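PDB 6QDI: PA14 domain-containing protein from Clostridium clariflavum, which probably senses biomass polysaccharides outside the cell as the calcium-binding tandem PA14 region of a membrane-bound RsgI-type anti-sigma factor. Local coordinates for residues D222-W227 with G271-E276; F216-D221 with L232-W237. All coordinates share one frame; numbering follows the deposited sequence.

Interaction 1: residues D222-W227 with G271-E276. With CA (calcium ion), chain E.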
ATOM      1  N   ASP A 222       7.872  14.803  -2.591  1.00  6.56           N
ATOM      2  CA  ASP A 222       8.900  15.452  -3.370  1.00  7.36           C
ATOM      3  C   ASP A 222       9.959  16.230  -2.609  1.00  7.45           C
ATOM      4  O   ASP A 222      10.812  16.836  -3.243  1.00  8.95           O
ATOM      5  CB  ASP A 222       8.286  16.307  -4.507  1.00  7.72           C
ATOM      6  CG  ASP A 222       7.310  17.298  -3.994  1.00  7.77           C
ATOM      7  OD1 ASP A 222       7.763  18.331  -3.411  1.00  9.31           O
ATOM      8  OD2 ASP A 222       6.077  17.103  -4.127  1.00  7.89           O
ATOM      9  N   GLY A 223       9.948  16.182  -1.284  1.00  7.19           N
ATOM     10  CA  GLY A 223      11.071  16.692  -0.508  1.00  7.28           C
ATOM     11  C   GLY A 223      11.190  15.928   0.791  1.00  7.41           C
ATOM     12  O   GLY A 223      10.182  15.451   1.335  1.00  6.92           O
ATOM     13  N   ALA A 224      12.418  15.803   1.284  1.00  7.33           N
ATOM     14  CA  ALA A 224      12.666  15.095   2.527  1.00  7.35           C
ATOM     15  C   ALA A 224      13.991  15.512   3.085  1.00  7.14           C
ATOM     16  O   ALA A 224      14.919  15.870   2.362  1.00  8.28           O
ATOM     17  CB  ALA A 224      12.637  13.594   2.343  1.00  8.49           C
ATOM     18  N   SER A 225      14.085  15.404   4.415  1.00  7.14           N
ATOM     19  CA  SER A 225      15.335  15.572   5.134  1.00  7.54           C
ATOM     20  C   SER A 225      15.419  14.544   6.241  1.00  7.07           C
ATOM     21  O   SER A 225      14.431  14.274   6.912  1.00  8.24           O
ATOM     22  CB  SER A 225      15.492  16.976   5.706  1.00  9.76           C
ATOM     23  OG  SER A 225      15.686  17.922   4.630  1.00 12.34           O
ATOM     24  N   LEU A 226      16.608  13.982   6.410  1.00  7.28           N
ATOM     25  CA  LEU A 226      16.833  12.985   7.439  1.00  7.14           C
ATOM     26  C   LEU A 226      17.958  13.386   8.372  1.00  7.00           C
ATOM     27  O   LEU A 226      19.108  13.590   7.940  1.00  7.97           O
ATOM     28  CB  LEU A 226      17.211  11.630   6.829  1.00  7.84           C
ATOM     29  CG  LEU A 226      17.420  10.499   7.827  1.00  8.46           C
ATOM     30  CD1 LEU A 226      16.107  10.062   8.475  1.00  9.17           C
ATOM     31  CD2 LEU A 226      18.053   9.299   7.138  1.00  9.68           C
ATOM     32  N   TRP A 227      17.617  13.460   9.656  1.00  7.00           N
ATOM     33  CA  TRP A 227      18.556  13.717  10.756  1.00  7.06           C
ATOM     34  C   TRP A 227      18.763  12.411  11.516  1.00  7.05           C
ATOM     35  O   TRP A 227      17.802  11.759  11.931  1.00  7.43           O
ATOM     36  CB  TRP A 227      17.973  14.749  11.719  1.00  7.77           C
ATOM     37  CG  TRP A 227      17.779  16.089  11.132  1.00  8.42           C
ATOM     38  CD1 TRP A 227      16.767  16.526  10.319  1.00  9.06           C
ATOM     39  CD2 TRP A 227      18.663  17.226  11.289  1.00  8.43           C
ATOM     40  NE1 TRP A 227      16.945  17.855  10.008  1.00  9.71           N
ATOM     41  CE2 TRP A 227      18.092  18.313  10.587  1.00  9.10           C
ATOM     42  CE3 TRP A 227      19.850  17.440  11.993  1.00  8.98           C
ATOM     43  CZ2 TRP A 227      18.695  19.574  10.535  1.00 10.45           C
ATOM     44  CZ3 TRP A 227      20.440  18.692  11.963  1.00  9.34           C
ATOM     45  CH2 TRP A 227      19.854  19.747  11.241  1.00  9.89           C
ATOM     46  N   GLY A 271       2.317  12.023  -3.768  1.00  6.46           N
ATOM     47  CA  GLY A 271       3.151  12.052  -2.562  1.00  6.44           C
ATOM     48  C   GLY A 271       3.459  10.656  -2.085  1.00  6.00           C
ATOM     49  O   GLY A 271       2.575   9.782  -2.060  1.00  6.47           O
ATOM     50  N   SER A 272       4.716  10.452  -1.671  1.00  6.07           N
ATOM     51  CA  SER A 272       5.162   9.141  -1.184  1.00  6.26           C
ATOM     52  C   SER A 272       6.458   9.338  -0.415  1.00  6.24           C
ATOM     53  O   SER A 272       7.209  10.294  -0.673  1.00  6.29           O
ATOM     54  CB  SER A 272       5.344   8.149  -2.354  1.00  6.81           C
ATOM     55  OG  SER A 272       6.284   8.652  -3.303  1.00  8.17           O
ATOM     56  N   ILE A 273       6.701   8.434   0.532  1.00  6.24           N
ATOM     57  CA  ILE A 273       7.926   8.479   1.317  1.00  7.25           C
ATOM     58  C   ILE A 273       8.119   7.102   1.944  1.00  6.61           C
ATOM     59  O   ILE A 273       7.195   6.548   2.544  1.00  7.02           O
ATOM     60  CB  ILE A 273       7.910   9.617   2.379  1.00  8.59           C
ATOM     61  CG1 ILE A 273       9.095   9.590   3.274  1.00 12.11           C
ATOM     62  CG2 ILE A 273       6.694   9.575   3.260  1.00  9.37           C
ATOM     63  CD1 ILE A 273      10.293  10.258   2.785  1.00 13.72           C
ATOM     64  N   ARG A 274       9.336   6.580   1.843  1.00  7.21           N
ATOM     65  CA  ARG A 274       9.706   5.341   2.490  1.00  7.62           C
ATOM     66  C   ARG A 274      11.062   5.526   3.168  1.00  7.23           C
ATOM     67  O   ARG A 274      11.992   6.121   2.608  1.00  9.50           O
ATOM     68  CB  ARG A 274       9.813   4.223   1.483  1.00 10.74           C
ATOM     69  CG  ARG A 274       8.653   4.094   0.544  1.00 18.49           C
ATOM     70  NE  ARG A 274       6.770   4.142  -0.880  1.00 30.72           N
ATOM     71  CZ  ARG A 274       6.092   3.112  -1.349  1.00 17.96           C
ATOM     72  NH1 ARG A 274       5.569   2.173  -0.547  1.00 15.83           N
ATOM     73  NH2 ARG A 274       5.747   3.061  -2.653  1.00 18.70           N
ATOM     74  N   LEU A 275      11.150   4.968   4.381  1.00  6.88           N
ATOM     75  CA  LEU A 275      12.423   4.867   5.127  1.00  7.29           C
ATOM     76  C   LEU A 275      12.838   3.395   5.129  1.00  6.63           C
ATOM     77  O   LEU A 275      12.163   2.549   5.717  1.00  7.07           O
ATOM     78  CB  LEU A 275      12.289   5.406   6.553  1.00  7.22           C
ATOM     79  CG  LEU A 275      13.550   5.299   7.393  1.00  8.61           C
ATOM     80  CD1 LEU A 275      14.679   6.166   6.869  1.00 10.17           C
ATOM     81  CD2 LEU A 275      13.268   5.632   8.847  1.00 10.01           C
ATOM     82  N   GLU A 276      13.968   3.132   4.466  1.00  7.22           N
ATOM     83  CA  GLU A 276      14.516   1.787   4.355  1.00  7.77           C
ATOM     84  C   GLU A 276      15.923   1.735   4.917  1.00  7.92           C
ATOM     85  O   GLU A 276      16.576   2.781   5.121  1.00  7.89           O
ATOM     86  CB  GLU A 276      14.552   1.370   2.883  1.00  8.31           C
ATOM     87  CG  GLU A 276      13.188   1.218   2.208  1.00 10.16           C
ATOM     88  CD  GLU A 276      13.348   0.837   0.744  1.00 12.30           C
ATOM     89  OE1 GLU A 276      13.980   1.619   0.017  1.00 12.91           O
ATOM     90  OE2 GLU A 276      12.967  -0.289   0.362  1.00 18.19           O
TER
HETATM   91 CA    CA E 404       4.628  15.618  -5.322  0.95  7.28          CA

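Interaction 2: residues F216-D221 with L232-W237. With CA (calcium ion), chain E.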
ATOM      1  N   PHE A 216      20.974   3.918   5.421  1.00  8.00           N
ATOM      2  CA  PHE A 216      19.563   4.308   5.361  1.00  8.31           C
ATOM      3  C   PHE A 216      19.250   4.918   3.997  1.00  8.52           C
ATOM      4  O   PHE A 216      20.042   5.698   3.453  1.00 10.07           O
ATOM      5  CB  PHE A 216      19.236   5.310   6.458  1.00  9.45           C
ATOM      6  CG  PHE A 216      19.428   4.754   7.814  1.00  9.69           C
ATOM      7  CD1 PHE A 216      18.404   4.049   8.423  1.00 10.33           C
ATOM      8  CD2 PHE A 216      20.579   4.940   8.515  1.00 11.44           C
ATOM      9  CE1 PHE A 216      18.541   3.522   9.694  1.00 11.31           C
ATOM     10  CE2 PHE A 216      20.740   4.398   9.774  1.00 13.38           C
ATOM     11  CZ  PHE A 216      19.716   3.670  10.362  1.00 12.17           C
ATOM     12  N   TYR A 217      18.087   4.554   3.478  1.00  8.94           N
ATOM     13  CA  TYR A 217      17.586   5.046   2.192  1.00  9.26           C
ATOM     14  C   TYR A 217      16.272   5.756   2.441  1.00  9.07           C
ATOM     15  O   TYR A 217      15.359   5.213   3.072  1.00 10.58           O
ATOM     16  CB  TYR A 217      17.344   3.916   1.218  1.00  9.69           C
ATOM     17  CG  TYR A 217      18.563   3.093   0.855  1.00 10.49           C
ATOM     18  CD1 TYR A 217      19.048   2.075   1.648  1.00 11.94           C
ATOM     19  CD2 TYR A 217      19.239   3.365  -0.317  1.00 14.05           C
ATOM     20  CE1 TYR A 217      20.189   1.359   1.262  1.00 13.49           C
ATOM     21  CE2 TYR A 217      20.352   2.643  -0.697  1.00 15.55           C
ATOM     22  CZ  TYR A 217      20.814   1.646   0.108  1.00 15.41           C
ATOM     23  OH  TYR A 217      21.937   0.904  -0.212  1.00 21.26           O
ATOM     24  N   VAL A 218      16.142   6.947   1.878  1.00  8.35           N
ATOM     25  CA  VAL A 218      14.869   7.664   1.905  1.00  7.90           C
ATOM     26  C   VAL A 218      14.441   7.873   0.467  1.00  8.15           C
ATOM     27  O   VAL A 218      15.143   8.535  -0.322  1.00  9.18           O
ATOM     28  CB  VAL A 218      15.003   9.012   2.617  1.00  8.79           C
ATOM     29  CG1 VAL A 218      13.710   9.791   2.577  1.00  9.76           C
ATOM     30  CG2 VAL A 218      15.406   8.786   4.048  1.00 10.11           C
ATOM     31  N   SER A 219      13.290   7.312   0.111  1.00  7.80           N
ATOM     32  CA  SER A 219      12.692   7.523  -1.222  1.00  8.21           C
ATOM     33  C   SER A 219      11.517   8.465  -1.033  1.00  7.22           C
ATOM     34  O   SER A 219      10.712   8.242  -0.166  1.00  8.97           O
ATOM     35  CB  SER A 219      12.222   6.201  -1.772  1.00  9.89           C
ATOM     36  OG  SER A 219      13.269   5.278  -1.897  1.00 13.15           O
ATOM     37  N   TYR A 220      11.441   9.521  -1.824  1.00  7.82           N
ATOM     38  CA  TYR A 220      10.499  10.621  -1.558  1.00  8.14           C
ATOM     39  C   TYR A 220       9.922  11.187  -2.844  1.00  7.45           C
ATOM     40  O   TYR A 220      10.596  11.224  -3.900  1.00  8.88           O
ATOM     41  CB  TYR A 220      11.184  11.766  -0.744  1.00  8.90           C
ATOM     42  CG  TYR A 220      12.440  12.305  -1.395  1.00 10.15           C
ATOM     43  CD1 TYR A 220      13.674  11.738  -1.167  1.00 10.92           C
ATOM     44  CD2 TYR A 220      12.408  13.375  -2.303  1.00 11.71           C
ATOM     45  CE1 TYR A 220      14.819  12.167  -1.826  1.00 11.94           C
ATOM     46  CE2 TYR A 220      13.569  13.822  -2.917  1.00 12.20           C
ATOM     47  CZ  TYR A 220      14.758  13.206  -2.707  1.00 14.29           C
ATOM     48  OH  TYR A 220      15.934  13.595  -3.320  1.00 16.74           O
ATOM     49  N   ASP A 221       8.701  11.697  -2.684  1.00  6.77           N
ATOM     50  CA  ASP A 221       8.069  12.559  -3.685  1.00  7.10           C
ATOM     51  C   ASP A 221       7.344  13.585  -2.808  1.00  6.68           C
ATOM     52  O   ASP A 221       6.324  13.218  -2.218  1.00  6.88           O
ATOM     53  CB  ASP A 221       7.067  11.784  -4.533  1.00  7.88           C
ATOM     54  CG  ASP A 221       6.250  12.665  -5.436  1.00  7.67           C
ATOM     55  OD1 ASP A 221       6.285  13.930  -5.239  1.00  7.77           O
ATOM     56  OD2 ASP A 221       5.572  12.125  -6.327  1.00  8.51           O
ATOM     57  N   LEU A 232      22.490  16.197   9.931  1.00  8.93           N
ATOM     58  CA  LEU A 232      21.636  16.216   8.761  1.00  8.59           C
ATOM     59  C   LEU A 232      22.332  15.426   7.653  1.00  8.19           C
ATOM     60  O   LEU A 232      23.290  15.883   7.029  1.00 11.50           O
ATOM     61  CB  LEU A 232      21.388  17.645   8.352  1.00  8.75           C
ATOM     62  CG  LEU A 232      20.549  17.854   7.091  1.00  9.88           C
ATOM     63  CD1 LEU A 232      19.162  17.261   7.221  1.00 10.41           C
ATOM     64  CD2 LEU A 232      20.484  19.351   6.842  1.00 11.12           C
ATOM     65  N   LEU A 233      21.907  14.184   7.462  1.00  8.20           N
ATOM     66  CA  LEU A 233      22.579  13.276   6.552  1.00  8.44           C
ATOM     67  C   LEU A 233      21.995  13.280   5.158  1.00  9.31           C
ATOM     68  O   LEU A 233      22.693  12.936   4.216  1.00 10.01           O
ATOM     69  CB  LEU A 233      22.654  11.847   7.070  1.00  8.53           C
ATOM     70  CG  LEU A 233      23.370  11.684   8.399  1.00  9.78           C
ATOM     71  CD1 LEU A 233      23.498  10.193   8.710  1.00 10.48           C
ATOM     72  CD2 LEU A 233      24.744  12.387   8.447  1.00 10.59           C
ATOM     73  N   ILE A 234      20.724  13.641   5.028  1.00  8.65           N
ATOM     74  CA  ILE A 234      20.051  13.783   3.734  1.00  9.35           C
ATOM     75  C   ILE A 234      19.319  15.091   3.775  1.00  8.83           C
ATOM     76  O   ILE A 234      18.451  15.282   4.630  1.00  9.10           O
ATOM     77  CB  ILE A 234      19.065  12.618   3.449  1.00  9.74           C
ATOM     78  CG1 ILE A 234      19.781  11.282   3.362  1.00 10.56           C
ATOM     79  CG2 ILE A 234      18.264  12.948   2.184  1.00 10.36           C
ATOM     80  CD1 ILE A 234      18.907  10.062   3.270  1.00 10.29           C
ATOM     81  N   ASP A 235      19.729  16.022   2.902  1.00  9.19           N
ATOM     82  CA  ASP A 235      19.165  17.373   2.854  1.00 10.16           C
ATOM     83  C   ASP A 235      18.517  17.588   1.511  1.00  9.59           C
ATOM     84  O   ASP A 235      19.167  18.100   0.589  1.00 11.76           O
ATOM     85  CB  ASP A 235      20.275  18.405   3.135  1.00 11.42           C
ATOM     86  CG  ASP A 235      19.768  19.850   3.221  1.00 14.26           C
ATOM     87  OD1 ASP A 235      18.565  20.074   3.184  1.00 17.36           O
ATOM     88  OD2 ASP A 235      20.603  20.783   3.326  1.00 17.98           O
ATOM     89  N   LYS A 236      17.261  17.180   1.391  1.00  9.89           N
ATOM     90  CA  LYS A 236      16.557  17.183   0.104  1.00  9.79           C
ATOM     91  C   LYS A 236      15.210  17.904   0.233  1.00  8.58           C
ATOM     92  O   LYS A 236      14.268  17.604  -0.486  1.00  9.79           O
ATOM     93  CB  LYS A 236      16.431  15.755  -0.442  1.00 10.85           C
ATOM     94  CG  LYS A 236      17.736  15.137  -0.834  1.00 11.84           C
ATOM     95  CD  LYS A 236      18.356  15.784  -2.051  1.00 13.33           C
ATOM     96  CE  LYS A 236      19.729  15.197  -2.298  1.00 17.24           C
ATOM     97  NZ  LYS A 236      20.351  15.660  -3.551  1.00 21.21           N
ATOM     98  N   TRP A 237      15.131  18.884   1.136  1.00  9.92           N
ATOM     99  CA  TRP A 237      13.882  19.554   1.452  1.00  9.67           C
ATOM    100  C   TRP A 237      13.325  20.316   0.284  1.00 10.74           C
ATOM    101  O   TRP A 237      12.125  20.358   0.099  1.00 11.70           O
ATOM    102  CB  TRP A 237      14.091  20.496   2.632  1.00 10.36           C
ATOM    103  CG  TRP A 237      12.846  21.040   3.172  1.00  9.75           C
ATOM    104  CD1 TRP A 237      12.472  22.355   3.261  1.00 11.17           C
ATOM    105  CD2 TRP A 237      11.758  20.296   3.764  1.00  8.66           C
ATOM    106  NE1 TRP A 237      11.244  22.472   3.837  1.00 10.99           N
ATOM    107  CE2 TRP A 237      10.773  21.221   4.132  1.00  9.33           C
ATOM    108  CE3 TRP A 237      11.503  18.939   3.971  1.00  9.07           C
ATOM    109  CZ2 TRP A 237       9.579  20.829   4.730  1.00  9.49           C
ATOM    110  CZ3 TRP A 237      10.306  18.564   4.569  1.00  9.03           C
ATOM    111  CH2 TRP A 237       9.374  19.507   4.930  1.00  9.30           C
TER
HETATM  112 CA    CA E 404       4.628  15.618  -5.322  0.95  7.28          CA

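Interaction 1: residues D222-W227 with G271-E276
A224 and L226 meet I273 and L275 in a face-to-face contact between two antiparallel sheets, in the hydrophobic core of the second PA14 domain's beta sandwich. No hydrogen bond joins 222-227 to 271-276; each strand bonds to neighbours in its own sheet, and only apolar side chains span the gap. The methyl CB of A224 meets CD1 of I273 at 4.1 Å. In I273, chi1 of 174° sends CG1 toward A224, and the second torsion (85°) sets CD1 at its end. Alanine suits the opposite position, where the alpha carbons of A224 and I273 come to 8.2 Å and a short side chain is enough. Two residues on, the alpha carbons of L226 and L275 are 9.5 Å apart, and two longer leucines span the wider gap, with CD1 of L226 lying 4.4 Å from CD1 of L275. V218 lies against A224, I273 and L275, so the core continues beyond this pair.

At the corner where the chain enters this strand, the chemistry changes. D222, which follows a cis peptide bond and forms a classic beta bulge with G223 opposite R265, points its CB away from 271-276 and binds calcium through OD2 at 2.4 Å, while T267 holds its OD1. The contact thus rests on dispersion and the hydrophobic effect, with the ionic chemistry kept to the corner at the end of the strand.

Interaction 2: residues F216-D221 with L232-W237
V218 and I234 form the wholly buried, methyl-packed part of this contact, where strands of the two facing sheets of the PA14 sandwich pack across the core. CG2 of V218 meets CD1 of I234 at 3.8 Å, the two side chains crossing at a slant. I234 has CG1 beside its own backbone N (chi1 -63°) and an extended end, so a single methyl reaches across to the branched valine, while A245 packs against the isoleucine too. Beta-branched residues suit such strands, being stiff and bulky close to the backbone. I234 also shares a classic beta bulge with L233, both facing L226 of the adjoining strand.

Farther along, Y220 and K236 replace this methyl packing; Y220 is still buried, while the partly exposed K236 carries the contact out to solvent. The phenol end of Y220 lies against the aliphatic stem of K236: OH is 3.4 Å from CG, and CZ is 3.8 Å from CB, which approaches the ring obliquely. K236 bends at chi2 (-69°), and its ammonium end leads away from the strand opposite. The tyrosine hydroxyl is hydrogen-bonded to OE2 of E241, outside the two segments. Next along the chain, D221 binds calcium through OD1 at 2.4 Å. Tyrosine and lysine thus both serve as amphipathic groups, laying the phenol end against the lysine methylenes while their polar ends are directed to other surroundings.

How the interactions relate
Interactions 1 and 2 join the same two sheets: 271-276 pairs with 216-221 in one, 222-227 with 232-237 in the other, and the four segments alternate along the chain. Backbone bonds tie each pair, as Y217 N to E276 O at 2.9 Å in one and L226 with L233 in the other, whereas the layers meet through side chains. Interaction 1 is wholly buried and aliphatic; interaction 2 begins in that core and runs out to a partly exposed, amphipathic margin. They merge where CD1 of I273 packs on CG1 of V218 at 3.5 Å. D221 and D222, at the corner between the sheets, bind one calcium ion with N266, G268 and A270, linking both contacts to a single metal site.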